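Local coordinates for protein disulfide oxidoreductase (PDB 2REM) that probably introduces disulfide bonds into proteins of the bacterial periplasm, as a DsbA-type oxidoreductase of the thioredoxin family, at residues A[48-53]-A[58-63]; A[25-30]-A[184-189]; A[165-170]-A[176-181]; A[145-150]-A[158-163]; A[77-82]-A[138-143]. All blocks are in the same frame, centred on the assembly; numbering follows the deposited sequence.

Contact 1: A[48-53]-A[58-63]; sequences QAWGAR and VRFTLV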
# COMPACT_ATOMS: atom_id res chain seq x y z
N GLN A 48 -2.17 3.38 9.96
CA GLN A 48 -0.86 3.27 10.59
C GLN A 48 -1.02 2.95 12.06
O GLN A 48 -0.28 2.13 12.59
CB GLN A 48 0.01 4.51 10.35
CG GLN A 48 0.37 4.75 8.86
CD GLN A 48 1.29 3.70 8.19
OE1 GLN A 48 1.24 3.52 6.97
NE2 GLN A 48 2.13 3.02 8.97
N ALA A 49 -2.02 3.56 12.70
CA ALA A 49 -2.27 3.28 14.10
C ALA A 49 -2.63 1.81 14.29
O ALA A 49 -2.13 1.14 15.22
CB ALA A 49 -3.38 4.18 14.64
N TRP A 50 -3.50 1.33 13.42
CA TRP A 50 -3.90 -0.07 13.40
C TRP A 50 -2.66 -0.96 13.22
O TRP A 50 -2.47 -1.92 13.95
CB TRP A 50 -4.92 -0.31 12.28
CG TRP A 50 -5.31 -1.74 12.12
CD1 TRP A 50 -6.38 -2.38 12.68
CD2 TRP A 50 -4.63 -2.72 11.35
NE1 TRP A 50 -6.41 -3.70 12.29
CE2 TRP A 50 -5.34 -3.93 11.47
CE3 TRP A 50 -3.47 -2.69 10.55
CZ2 TRP A 50 -4.92 -5.11 10.84
CZ3 TRP A 50 -3.07 -3.85 9.92
CH2 TRP A 50 -3.79 -5.04 10.08
N GLY A 51 -1.81 -0.61 12.27
CA GLY A 51 -0.57 -1.36 12.03
C GLY A 51 0.28 -1.50 13.28
O GLY A 51 0.80 -2.58 13.59
N ALA A 52 0.38 -0.41 14.04
CA ALA A 52 1.21 -0.37 15.25
C ALA A 52 0.60 -1.18 16.38
O ALA A 52 1.30 -1.59 17.30
CB ALA A 52 1.42 1.07 15.69
N ARG A 53 -0.71 -1.37 16.33
CA ARG A 53 -1.43 -2.15 17.33
C ARG A 53 -1.34 -3.68 17.13
O ARG A 53 -1.81 -4.43 17.98
CB ARG A 53 -2.92 -1.76 17.29
CG ARG A 53 -3.27 -0.49 18.06
CD ARG A 53 -4.77 -0.44 18.39
NE ARG A 53 -5.67 -0.74 17.26
CZ ARG A 53 -6.04 0.13 16.32
NH1 ARG A 53 -5.57 1.37 16.31
NH2 ARG A 53 -6.88 -0.26 15.37
N VAL A 58 1.74 -10.40 12.58
CA VAL A 58 1.24 -9.58 11.45
C VAL A 58 2.39 -8.89 10.70
O VAL A 58 3.21 -8.17 11.30
CB VAL A 58 0.13 -8.56 11.86
CG1 VAL A 58 -0.32 -7.70 10.64
CG2 VAL A 58 -1.08 -9.27 12.43
N ARG A 59 2.47 -9.13 9.40
CA ARG A 59 3.35 -8.36 8.54
C ARG A 59 2.48 -7.39 7.74
O ARG A 59 1.75 -7.79 6.85
CB ARG A 59 4.17 -9.26 7.61
CG ARG A 59 5.17 -8.49 6.74
CD ARG A 59 6.04 -9.43 5.92
NE ARG A 59 5.25 -10.10 4.89
CZ ARG A 59 5.24 -11.41 4.66
NH1 ARG A 59 6.01 -12.22 5.37
NH2 ARG A 59 4.46 -11.89 3.68
N PHE A 60 2.56 -6.12 8.10
CA PHE A 60 1.77 -5.10 7.44
C PHE A 60 2.61 -4.44 6.35
O PHE A 60 3.70 -3.92 6.62
CB PHE A 60 1.26 -4.09 8.46
CG PHE A 60 0.66 -2.87 7.84
CD1 PHE A 60 -0.36 -2.96 6.93
CD2 PHE A 60 1.14 -1.60 8.20
CE1 PHE A 60 -0.90 -1.82 6.34
CE2 PHE A 60 0.59 -0.45 7.62
CZ PHE A 60 -0.42 -0.57 6.69
N THR A 61 2.11 -4.48 5.13
CA THR A 61 2.90 -4.10 3.98
C THR A 61 2.10 -3.15 3.12
O THR A 61 0.92 -3.40 2.86
CB THR A 61 3.31 -5.33 3.17
OG1 THR A 61 4.09 -6.17 4.02
CG2 THR A 61 4.12 -4.95 1.92
N LEU A 62 2.72 -2.06 2.70
CA LEU A 62 2.13 -1.18 1.71
C LEU A 62 2.50 -1.64 0.34
O LEU A 62 3.68 -1.95 0.07
CB LEU A 62 2.61 0.27 1.91
CG LEU A 62 2.29 0.89 3.25
CD1 LEU A 62 2.78 2.32 3.25
CD2 LEU A 62 0.79 0.84 3.57
N VAL A 63 1.51 -1.67 -0.55
CA VAL A 63 1.76 -1.98 -1.94
C VAL A 63 1.11 -0.86 -2.75
O VAL A 63 -0.12 -0.66 -2.70
CB VAL A 63 1.23 -3.39 -2.37
CG1 VAL A 63 1.37 -3.62 -3.92
CG2 VAL A 63 1.95 -4.49 -1.60

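Contact 2: A[25-30]-A[184-189]; sequences GKIEVV and SRERAA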
# COMPACT_ATOMS: atom_id res chain seq x y z
N GLY A 25 5.40 -18.01 8.55
CA GLY A 25 4.74 -17.87 9.86
C GLY A 25 3.84 -16.65 10.07
O GLY A 25 3.02 -16.63 11.00
N LYS A 26 3.96 -15.66 9.19
CA LYS A 26 3.25 -14.38 9.36
C LYS A 26 1.85 -14.35 8.74
O LYS A 26 1.53 -15.13 7.83
CB LYS A 26 4.07 -13.22 8.76
CG LYS A 26 5.47 -13.06 9.33
CD LYS A 26 5.48 -12.39 10.69
CE LYS A 26 6.84 -12.56 11.34
NZ LYS A 26 7.09 -11.50 12.38
N ILE A 27 1.03 -13.42 9.23
CA ILE A 27 -0.21 -13.05 8.58
C ILE A 27 0.07 -11.75 7.85
O ILE A 27 0.35 -10.71 8.47
CB ILE A 27 -1.37 -12.87 9.56
CG1 ILE A 27 -1.58 -14.16 10.39
CG2 ILE A 27 -2.64 -12.47 8.77
CD1 ILE A 27 -2.38 -13.96 11.66
N GLU A 28 0.01 -11.81 6.53
CA GLU A 28 0.31 -10.64 5.74
C GLU A 28 -0.95 -9.83 5.58
O GLU A 28 -2.01 -10.35 5.24
CB GLU A 28 0.85 -11.04 4.38
CG GLU A 28 1.15 -9.85 3.50
CD GLU A 28 1.55 -10.29 2.13
OE1 GLU A 28 0.64 -10.51 1.29
OE2 GLU A 28 2.77 -10.44 1.89
N VAL A 29 -0.83 -8.55 5.89
CA VAL A 29 -1.88 -7.60 5.63
C VAL A 29 -1.29 -6.55 4.72
O VAL A 29 -0.42 -5.79 5.13
CB VAL A 29 -2.41 -6.95 6.92
CG1 VAL A 29 -3.53 -5.98 6.59
CG2 VAL A 29 -2.95 -8.07 7.86
N VAL A 30 -1.77 -6.53 3.49
CA VAL A 30 -1.36 -5.54 2.52
C VAL A 30 -2.43 -4.47 2.40
O VAL A 30 -3.63 -4.77 2.39
CB VAL A 30 -1.05 -6.18 1.13
CG1 VAL A 30 -1.01 -5.09 0.00
CG2 VAL A 30 0.24 -6.97 1.19
N SER A 184 -7.59 -12.54 12.64
CA SER A 184 -7.83 -13.49 13.72
C SER A 184 -8.17 -14.88 13.21
O SER A 184 -7.78 -15.90 13.81
CB SER A 184 -8.94 -12.99 14.62
OG SER A 184 -8.47 -11.85 15.30
N ARG A 185 -8.92 -14.91 12.11
CA ARG A 185 -9.33 -16.17 11.53
C ARG A 185 -8.13 -16.92 10.94
O ARG A 185 -8.02 -18.12 11.12
CB ARG A 185 -10.42 -15.96 10.48
CG ARG A 185 -11.07 -17.26 10.06
CD ARG A 185 -12.14 -17.06 9.04
NE ARG A 185 -11.64 -16.44 7.82
CZ ARG A 185 -12.37 -16.34 6.72
NH1 ARG A 185 -13.60 -16.85 6.71
NH2 ARG A 185 -11.88 -15.77 5.63
N GLU A 186 -7.23 -16.21 10.28
CA GLU A 186 -5.95 -16.77 9.82
C GLU A 186 -5.13 -17.28 10.99
O GLU A 186 -4.54 -18.38 10.93
CB GLU A 186 -5.13 -15.75 9.05
CG GLU A 186 -5.78 -15.35 7.72
CD GLU A 186 -6.10 -16.58 6.87
OE1 GLU A 186 -7.29 -16.99 6.81
OE2 GLU A 186 -5.17 -17.15 6.28
N ARG A 187 -5.09 -16.49 12.05
CA ARG A 187 -4.35 -16.88 13.24
C ARG A 187 -4.92 -18.18 13.83
O ARG A 187 -4.17 -19.11 14.15
CB ARG A 187 -4.37 -15.74 14.24
CG ARG A 187 -3.50 -15.97 15.44
CD ARG A 187 -3.47 -14.74 16.31
NE ARG A 187 -2.73 -13.64 15.71
CZ ARG A 187 -3.23 -12.43 15.47
NH1 ARG A 187 -4.50 -12.16 15.79
NH2 ARG A 187 -2.47 -11.49 14.94
N ALA A 188 -6.24 -18.25 13.93
CA ALA A 188 -6.88 -19.44 14.47
C ALA A 188 -6.63 -20.65 13.57
O ALA A 188 -6.36 -21.75 14.05
CB ALA A 188 -8.35 -19.20 14.63
N ALA A 189 -6.75 -20.43 12.26
CA ALA A 189 -6.51 -21.46 11.27
C ALA A 189 -5.10 -22.07 11.39
O ALA A 189 -4.91 -23.25 11.10
CB ALA A 189 -6.71 -20.90 9.88

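Contact 3: A[165-170]-A[176-181]; sequences YMVTGH and LRITDY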
# COMPACT_ATOMS: atom_id res chain seq x y z
N TYR A 165 -7.74 -12.83 0.97
CA TYR A 165 -9.00 -12.19 1.31
C TYR A 165 -8.88 -10.71 1.11
O TYR A 165 -8.04 -10.06 1.73
CB TYR A 165 -9.42 -12.51 2.73
CG TYR A 165 -9.50 -13.98 2.96
CD1 TYR A 165 -8.52 -14.63 3.72
CD2 TYR A 165 -10.51 -14.73 2.40
CE1 TYR A 165 -8.58 -16.00 3.91
CE2 TYR A 165 -10.58 -16.10 2.58
CZ TYR A 165 -9.60 -16.71 3.35
OH TYR A 165 -9.66 -18.06 3.54
N MET A 166 -9.74 -10.18 0.25
CA MET A 166 -9.71 -8.77 -0.05
C MET A 166 -10.91 -8.15 0.62
O MET A 166 -12.07 -8.50 0.33
CB MET A 166 -9.72 -8.55 -1.56
CG MET A 166 -9.80 -7.09 -1.96
SD MET A 166 -9.63 -6.88 -3.75
CE MET A 166 -10.93 -7.88 -4.47
N VAL A 167 -10.63 -7.22 1.52
CA VAL A 167 -11.67 -6.55 2.30
C VAL A 167 -12.49 -5.66 1.37
O VAL A 167 -11.94 -5.00 0.48
CB VAL A 167 -11.06 -5.74 3.45
CG1 VAL A 167 -12.14 -5.01 4.25
CG2 VAL A 167 -10.28 -6.66 4.40
N THR A 168 -13.80 -5.65 1.57
CA THR A 168 -14.68 -4.77 0.83
C THR A 168 -15.54 -4.07 1.88
O THR A 168 -16.73 -4.37 2.06
CB THR A 168 -15.53 -5.56 -0.17
OG1 THR A 168 -16.33 -6.51 0.54
CG2 THR A 168 -14.63 -6.32 -1.16
N GLY A 169 -14.89 -3.17 2.62
CA GLY A 169 -15.55 -2.47 3.72
C GLY A 169 -16.28 -1.21 3.27
O GLY A 169 -16.00 -0.66 2.20
N HIS A 170 -17.18 -0.75 4.12
CA HIS A 170 -18.08 0.37 3.83
C HIS A 170 -17.43 1.70 4.21
O HIS A 170 -17.79 2.76 3.69
CB HIS A 170 -19.39 0.13 4.60
CG HIS A 170 -20.40 1.24 4.49
ND1 HIS A 170 -20.39 2.34 5.34
CD2 HIS A 170 -21.48 1.39 3.69
CE1 HIS A 170 -21.41 3.13 5.03
NE2 HIS A 170 -22.09 2.58 4.04
N LEU A 176 -11.18 -1.94 8.84
CA LEU A 176 -10.23 -2.42 9.85
C LEU A 176 -10.83 -3.53 10.71
O LEU A 176 -10.13 -4.48 11.06
CB LEU A 176 -9.71 -1.26 10.70
CG LEU A 176 -8.73 -0.34 9.93
CD1 LEU A 176 -8.12 0.72 10.85
CD2 LEU A 176 -7.62 -1.11 9.20
N ARG A 177 -12.13 -3.43 10.99
CA ARG A 177 -12.84 -4.46 11.74
C ARG A 177 -12.88 -5.76 10.95
O ARG A 177 -12.69 -6.83 11.50
CB ARG A 177 -14.27 -4.03 12.05
CG ARG A 177 -14.40 -2.97 13.16
CD ARG A 177 -15.88 -2.72 13.46
NE ARG A 177 -16.21 -1.29 13.39
CZ ARG A 177 -16.99 -0.75 12.45
NH1 ARG A 177 -17.55 -1.51 11.52
NH2 ARG A 177 -17.24 0.56 12.46
N ILE A 178 -13.10 -5.66 9.64
CA ILE A 178 -13.17 -6.86 8.80
C ILE A 178 -11.76 -7.45 8.72
O ILE A 178 -11.59 -8.68 8.74
CB ILE A 178 -13.71 -6.54 7.38
CG1 ILE A 178 -15.16 -6.06 7.43
CG2 ILE A 178 -13.52 -7.73 6.40
CD1 ILE A 178 -15.51 -5.23 6.19
N THR A 179 -10.77 -6.58 8.62
CA THR A 179 -9.38 -7.01 8.58
C THR A 179 -9.04 -7.76 9.86
O THR A 179 -8.44 -8.84 9.81
CB THR A 179 -8.42 -5.82 8.40
OG1 THR A 179 -8.77 -5.12 7.22
CG2 THR A 179 -6.98 -6.30 8.30
N ASP A 180 -9.43 -7.20 11.01
CA ASP A 180 -9.24 -7.85 12.31
C ASP A 180 -9.83 -9.25 12.32
O ASP A 180 -9.18 -10.20 12.75
CB ASP A 180 -9.88 -7.04 13.44
CG ASP A 180 -9.10 -5.80 13.77
OD1 ASP A 180 -7.92 -5.71 13.39
OD2 ASP A 180 -9.68 -4.93 14.43
N TYR A 181 -11.08 -9.35 11.87
CA TYR A 181 -11.74 -10.66 11.79
C TYR A 181 -10.93 -11.65 10.94
O TYR A 181 -10.73 -12.80 11.36
CB TYR A 181 -13.18 -10.52 11.24
CG TYR A 181 -13.74 -11.82 10.72
CD1 TYR A 181 -13.63 -12.16 9.38
CD2 TYR A 181 -14.35 -12.73 11.59
CE1 TYR A 181 -14.13 -13.37 8.90
CE2 TYR A 181 -14.84 -13.94 11.13
CZ TYR A 181 -14.72 -14.24 9.77
OH TYR A 181 -15.21 -15.43 9.29

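Contact 4: A[145-150]-A[158-163]; sequences RAYALK and TIVVNG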
# COMPACT_ATOMS: atom_id res chain seq x y z
N ARG A 145 2.43 -4.35 -9.61
CA ARG A 145 1.47 -4.44 -10.71
C ARG A 145 0.89 -5.85 -10.80
O ARG A 145 -0.32 -6.02 -10.87
CB ARG A 145 2.14 -4.06 -12.03
CG ARG A 145 1.17 -4.05 -13.21
CD ARG A 145 1.79 -3.32 -14.38
NE ARG A 145 2.62 -4.21 -15.17
CZ ARG A 145 2.16 -5.01 -16.13
NH1 ARG A 145 0.87 -5.03 -16.45
NH2 ARG A 145 3.01 -5.79 -16.79
N ALA A 146 1.77 -6.86 -10.77
CA ALA A 146 1.35 -8.25 -10.79
C ALA A 146 0.40 -8.57 -9.64
O ALA A 146 -0.60 -9.27 -9.83
CB ALA A 146 2.56 -9.20 -10.80
N TYR A 147 0.71 -8.03 -8.47
CA TYR A 147 -0.13 -8.26 -7.30
C TYR A 147 -1.51 -7.63 -7.49
O TYR A 147 -2.52 -8.28 -7.21
CB TYR A 147 0.58 -7.76 -6.05
CG TYR A 147 -0.12 -8.05 -4.76
CD1 TYR A 147 -0.17 -9.33 -4.20
CD2 TYR A 147 -0.70 -7.01 -4.06
CE1 TYR A 147 -0.82 -9.54 -2.97
CE2 TYR A 147 -1.33 -7.21 -2.90
CZ TYR A 147 -1.40 -8.44 -2.35
OH TYR A 147 -2.07 -8.50 -1.14
N ALA A 148 -1.57 -6.40 -8.00
CA ALA A 148 -2.86 -5.80 -8.32
C ALA A 148 -3.63 -6.61 -9.37
O ALA A 148 -4.86 -6.76 -9.23
CB ALA A 148 -2.70 -4.36 -8.76
N LEU A 149 -2.93 -7.14 -10.38
CA LEU A 149 -3.59 -7.99 -11.39
C LEU A 149 -4.20 -9.27 -10.80
O LEU A 149 -5.27 -9.70 -11.22
CB LEU A 149 -2.64 -8.36 -12.55
CG LEU A 149 -2.40 -7.26 -13.61
CD1 LEU A 149 -1.33 -7.68 -14.62
CD2 LEU A 149 -3.69 -6.91 -14.35
N LYS A 150 -3.50 -9.86 -9.85
CA LYS A 150 -3.95 -11.06 -9.13
C LYS A 150 -5.10 -10.72 -8.16
O LYS A 150 -6.14 -11.40 -8.13
CB LYS A 150 -2.77 -11.59 -8.31
CG LYS A 150 -2.98 -12.94 -7.67
CD LYS A 150 -2.00 -13.93 -8.29
CE LYS A 150 -2.15 -15.33 -7.72
NZ LYS A 150 -1.95 -16.32 -8.81
N THR A 158 -7.28 -0.65 -0.52
CA THR A 158 -7.77 -2.02 -0.48
C THR A 158 -6.87 -2.83 0.42
O THR A 158 -5.64 -2.86 0.23
CB THR A 158 -7.81 -2.63 -1.88
OG1 THR A 158 -8.84 -1.98 -2.63
CG2 THR A 158 -8.13 -4.12 -1.83
N ILE A 159 -7.48 -3.46 1.40
CA ILE A 159 -6.77 -4.34 2.32
C ILE A 159 -6.89 -5.79 1.83
O ILE A 159 -8.00 -6.24 1.47
CB ILE A 159 -7.32 -4.22 3.75
CG1 ILE A 159 -7.18 -2.77 4.27
CG2 ILE A 159 -6.61 -5.26 4.66
CD1 ILE A 159 -5.73 -2.26 4.34
N VAL A 160 -5.75 -6.48 1.80
CA VAL A 160 -5.68 -7.87 1.39
C VAL A 160 -4.96 -8.67 2.48
O VAL A 160 -3.82 -8.35 2.86
CB VAL A 160 -4.93 -8.06 0.06
CG1 VAL A 160 -5.03 -9.53 -0.44
CG2 VAL A 160 -5.42 -7.08 -1.02
N VAL A 161 -5.63 -9.72 2.96
CA VAL A 161 -5.04 -10.59 3.99
C VAL A 161 -4.52 -11.86 3.35
O VAL A 161 -5.27 -12.59 2.69
CB VAL A 161 -6.05 -10.92 5.11
CG1 VAL A 161 -5.37 -11.76 6.20
CG2 VAL A 161 -6.61 -9.62 5.74
N ASN A 162 -3.23 -12.10 3.55
CA ASN A 162 -2.55 -13.31 3.06
C ASN A 162 -2.71 -13.55 1.57
O ASN A 162 -2.61 -14.70 1.10
CB ASN A 162 -3.01 -14.54 3.88
CG ASN A 162 -2.29 -14.65 5.20
OD1 ASN A 162 -1.35 -13.89 5.47
ND2 ASN A 162 -2.73 -15.57 6.04
N GLY A 163 -2.95 -12.47 0.83
CA GLY A 163 -3.14 -12.56 -0.63
C GLY A 163 -4.42 -13.29 -1.01
O GLY A 163 -4.65 -13.60 -2.17
O HOH W 1 -1.96 -9.89 1.17

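Contact 5: A[77-82]-A[138-143]; sequences AYLAAD and EKRFQA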
# COMPACT_ATOMS: atom_id res chain seq x y z
N ALA A 77 7.31 6.46 -7.23
CA ALA A 77 7.78 7.35 -6.17
C ALA A 77 7.85 6.59 -4.84
O ALA A 77 8.86 6.61 -4.17
CB ALA A 77 6.86 8.54 -6.02
N TYR A 78 6.74 5.96 -4.46
CA TYR A 78 6.73 5.19 -3.23
C TYR A 78 7.85 4.16 -3.19
O TYR A 78 8.57 4.06 -2.21
CB TYR A 78 5.39 4.46 -3.03
CG TYR A 78 5.48 3.57 -1.82
CD1 TYR A 78 5.43 4.12 -0.53
CD2 TYR A 78 5.67 2.18 -1.96
CE1 TYR A 78 5.57 3.31 0.60
CE2 TYR A 78 5.80 1.35 -0.84
CZ TYR A 78 5.75 1.93 0.42
OH TYR A 78 5.87 1.13 1.52
N LEU A 79 7.96 3.37 -4.25
CA LEU A 79 8.96 2.32 -4.29
C LEU A 79 10.38 2.87 -4.21
O LEU A 79 11.18 2.32 -3.50
CB LEU A 79 8.79 1.42 -5.53
CG LEU A 79 7.41 0.72 -5.52
CD1 LEU A 79 7.14 0.14 -6.88
CD2 LEU A 79 7.32 -0.36 -4.45
N ALA A 80 10.67 3.92 -4.97
CA ALA A 80 11.99 4.55 -4.90
C ALA A 80 12.25 5.04 -3.46
O ALA A 80 13.31 4.82 -2.91
CB ALA A 80 12.09 5.72 -5.89
N ALA A 81 11.25 5.69 -2.87
CA ALA A 81 11.37 6.16 -1.48
C ALA A 81 11.67 5.01 -0.55
O ALA A 81 12.50 5.12 0.35
CB ALA A 81 10.09 6.83 -1.05
N ASP A 82 10.98 3.90 -0.77
CA ASP A 82 11.17 2.73 0.07
C ASP A 82 12.54 2.12 -0.09
O ASP A 82 13.20 1.81 0.90
CB ASP A 82 10.08 1.67 -0.16
CG ASP A 82 10.02 0.66 0.97
OD1 ASP A 82 10.28 1.03 2.13
OD2 ASP A 82 9.71 -0.50 0.71
N GLU A 138 11.92 -0.89 -10.70
CA GLU A 138 11.15 -1.47 -11.79
C GLU A 138 10.70 -2.88 -11.38
O GLU A 138 9.53 -3.25 -11.58
CB GLU A 138 11.98 -1.51 -13.07
CG GLU A 138 11.37 -2.30 -14.21
CD GLU A 138 10.11 -1.65 -14.82
OE1 GLU A 138 9.84 -0.47 -14.54
OE2 GLU A 138 9.41 -2.35 -15.61
N LYS A 139 11.62 -3.64 -10.78
CA LYS A 139 11.26 -4.95 -10.21
C LYS A 139 10.08 -4.88 -9.22
O LYS A 139 9.10 -5.62 -9.36
CB LYS A 139 12.47 -5.62 -9.58
CG LYS A 139 12.16 -6.96 -8.98
CD LYS A 139 13.38 -7.52 -8.30
CE LYS A 139 13.02 -8.81 -7.58
NZ LYS A 139 14.26 -9.46 -7.16
N ARG A 140 10.19 -4.00 -8.23
CA ARG A 140 9.14 -3.80 -7.24
C ARG A 140 7.85 -3.28 -7.88
O ARG A 140 6.73 -3.66 -7.48
CB ARG A 140 9.61 -2.78 -6.18
CG ARG A 140 10.80 -3.31 -5.43
CD ARG A 140 11.18 -2.40 -4.32
NE ARG A 140 12.35 -2.93 -3.64
CZ ARG A 140 12.67 -2.69 -2.38
NH1 ARG A 140 11.90 -1.93 -1.63
NH2 ARG A 140 13.77 -3.24 -1.89
N PHE A 141 8.01 -2.40 -8.87
CA PHE A 141 6.87 -1.87 -9.62
C PHE A 141 6.13 -2.99 -10.36
O PHE A 141 4.90 -3.10 -10.30
CB PHE A 141 7.37 -0.79 -10.59
CG PHE A 141 6.29 -0.17 -11.44
CD1 PHE A 141 5.72 1.04 -11.07
CD2 PHE A 141 5.89 -0.79 -12.63
CE1 PHE A 141 4.73 1.62 -11.88
CE2 PHE A 141 4.93 -0.21 -13.46
CZ PHE A 141 4.34 1.00 -13.08
N GLN A 142 6.88 -3.86 -11.04
CA GLN A 142 6.26 -5.01 -11.67
C GLN A 142 5.63 -5.97 -10.66
O GLN A 142 4.56 -6.51 -10.90
CB GLN A 142 7.26 -5.73 -12.57
CG GLN A 142 7.67 -4.92 -13.79
CD GLN A 142 6.48 -4.44 -14.60
OE1 GLN A 142 5.42 -5.09 -14.62
NE2 GLN A 142 6.63 -3.30 -15.26
N ALA A 143 6.27 -6.15 -9.51
CA ALA A 143 5.71 -7.03 -8.49
C ALA A 143 4.39 -6.44 -7.97
O ALA A 143 3.42 -7.17 -7.79
CB ALA A 143 6.69 -7.21 -7.35
O HOH W 2 9.13 -1.41 -1.60

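Contact 1: A[48-53]-A[58-63]
An aromatic contact near the protein surface joins the C-terminal part of helix 38-52 to the edge strand 58-64, carried by Trp50 and Phe60 in a T-shaped pair. The rim of the indole points at the face of the phenylalanine ring, with Trp50 CZ3 4.1 Å from Phe60 CD1, the six-membered rings 5.9 Å apart between centroids and their planes at 78°. Both residues hold CG anti to the backbone nitrogen (chi1 176° for Trp50), which sends the two rings into the gap between helix and strand. Helix and strand run nearly antiparallel, at 154°, as the second half of the beta-alpha-beta crossover of the thioredoxin fold, strand 27-33, helix 38-52, strand 58-64. Gly51 sits where the backbones come closest: its CA lies 4.2 Å from Phe60 CD2, and a residue without a side chain suits a place where a CB would press on the ring. Farther along the indole, CH2 reaches Val58 CG1 at 4.4 Å, an apolar neighbour for an apolar rim. The polar corner of the indole faces elsewhere, NE1 bonding Asp180 on helix 172-190. Gln48, one turn before Gly51, brings the end of its side chain to the rim of the Phe60 ring.

Contact 2: A[25-30]-A[184-189]
Ile27, at the start of strand 27-33, packs against helix 172-190, beginning with the methylenes of Glu186 and Arg187. Both branches take part. CG1 and CG2 both lie 4.1 Å from Glu186 CB, straddling that methylene, while the longer branch carries CD1 on to Arg187 CB at 3.7 Å. A beta-branched residue suits this place, being at ease in a strand and broad enough to cover two successive helix positions.

The flat end of Arg187 adds a second kind of packing. The chain leaves the helix extended and bends at chi3 (-71°), turning the guanidinium back so that Ile27 CD1 lies over one of its faces, 4.1 Å from Arg187 NE. The polar ends are held outside the contact: Arg187 NE in a salt bridge with Asp57, Glu186 OE2 by a hydrogen bond from Asn162 ND2.

These contacts lay the C-terminal helix against the central sheet of the thioredoxin fold, beside strand 27-33. Long charged residues fit such a border, with carbon near the backbone and charge at the tip. The chemistry implies that Ile27 is shielded by methylenes and a guanidinium face, while Arg187 NE is still able to pair with Asp57.

Contact 3: A[165-170]-A[176-181]
Ile178 of helix 172-190 packs on Val167 at the end of strand 165-167, where the thioredoxin-fold sheet passes through a short connection into its C-terminal helix. The isoleucine can be followed outward from its backbone. CB already lies 3.8 Å from Val167 CG1. From it, CG2 branches off anti to the backbone nitrogen and settles between the two valine methyls, 3.7 Å from Val167 CG1 and 4.0 Å from Val167 CG2. The other branch, CG1, stands anti to the carbonyl carbon (chi1 -65°) and carries CD1 past the valine toward the loop after the strand. There the terminal methyl lies 3.7 Å from Gly169 CA and 3.9 Å from Val167 CG1.

Each residue type fits its position. Valine offers a compact forked surface from the strand, isoleucine is long enough to reach both strand and loop, and glycine lets the tip methyl come close to the main chain. On the flank of the helix, Thr179 crosses the valine at about a right angle. Its hydroxyl is already used within the helix, bonded to the carbonyl oxygen of Thr175, which suits a polar atom in a buried, largely apolar interface. Thr179 OG1 touches Val167 CG2 at 3.6 Å.

Contact 4: A[145-150]-A[158-163]
Strands 158-161 and 165-167 form a beta hairpin in the thioredoxin-fold sheet, and Tyr147 of helix 135-151 reaches the end of strand 158-161 and the turn after it. Tyrosine suits the long gap between helix and strand: with CG anti to the backbone nitrogen (chi1 -175°), the ring spans the distance and delivers its hydroxyl to the strand. The hydroxyl end is directed at the Val160 side chain, which comes from the opposite direction, with Tyr147 CZ 4.2 Å from Val160 CG1; the oxygen's own closest approach is doubtful, since Tyr147 takes two conformations. At the ring's edge, near its plane, is Gly163 CA, 4.2 Å from Tyr147 OH. Gly163 has positive phi (68°), a backbone shape that glycine adopts readily.

A water connects the three residues. It lies 2.7 Å from Tyr147 OH in one conformation, donates to Val160 O at 2.9 Å and accepts from Gly163 N at 2.8 Å. Elsewhere the ring packs edge-to-face with Phe20 and touches Val30 of the neighbouring strand. The chemistry implies that one water serves a buried carbonyl and a buried N-H at the turn, while only its link to the helix depends on the conformer.

Contact 5: A[77-82]-A[138-143]
Leu79 reaches across from helix 71-83 and overlaps the backbone of helix 135-151 between Arg140 and Phe141. Its CG stands anti to the carbonyl carbon (chi1 -62°), and the two methyls part over the opposing helix. CD1 presses on the main chain, 3.3 Å from Phe141 N and 3.6 Å from Arg140 C, with Phe141 CB at 3.8 Å. CD2 meets Arg140 CB, also at 3.8 Å. Leucine suits this buried position because its forked end can cover two neighbouring residues of the facing helix.

One turn after Leu79, Asp82 brings a charge to the margin. From the facing helix, Arg140 runs extended from CG to NE, bringing NH1 within 3.5 Å of Asp82 OD2, a long salt bridge without a direct hydrogen bond. The carboxylate oxygen lies at the guanidinium edge, near its plane, although the two flat groups are turned 68° apart. A water closes the pair, donating to Asp82 OD2 and accepting from Arg140 NH1 at 2.8 Å. Arg140 also pairs through NE with Glu136 of its own helix, so its charge has two acidic partners.

The axes of the two short helical segments pass 9.4 Å apart and cross at 130°. Apolar packing at the centre and an ion pair at the margin join helix 71-83, of the helical insertion characteristic of DsbA proteins, to helix 135-151, which leads back to the thioredoxin fold.

Overall arrangement
Contacts 3 and 4 are buried, contacts 2 and 5 partly so, and contact 1 lies nearer the surface. The first four all reach one mixed sheet. Contacts 2 and 3 share helix 172-190, Trp50 of contact 1 bonds Asp180 of that helix, and contacts 4 and 5 share helix 135-151. Backbone bonds between strands join contact 1 to contact 2, 2 to 4 and 4 to 3. Contact 5 lies in the helical region, its centre about 26 Å from that of contact 3, though Tyr78 touches Leu62 of contact 1. Chemistry follows place: aliphatic packing in contact 3, a bound water in contact 4, paired rings in contact 1, and charged residues where contacts 2 and 5 approach solvent.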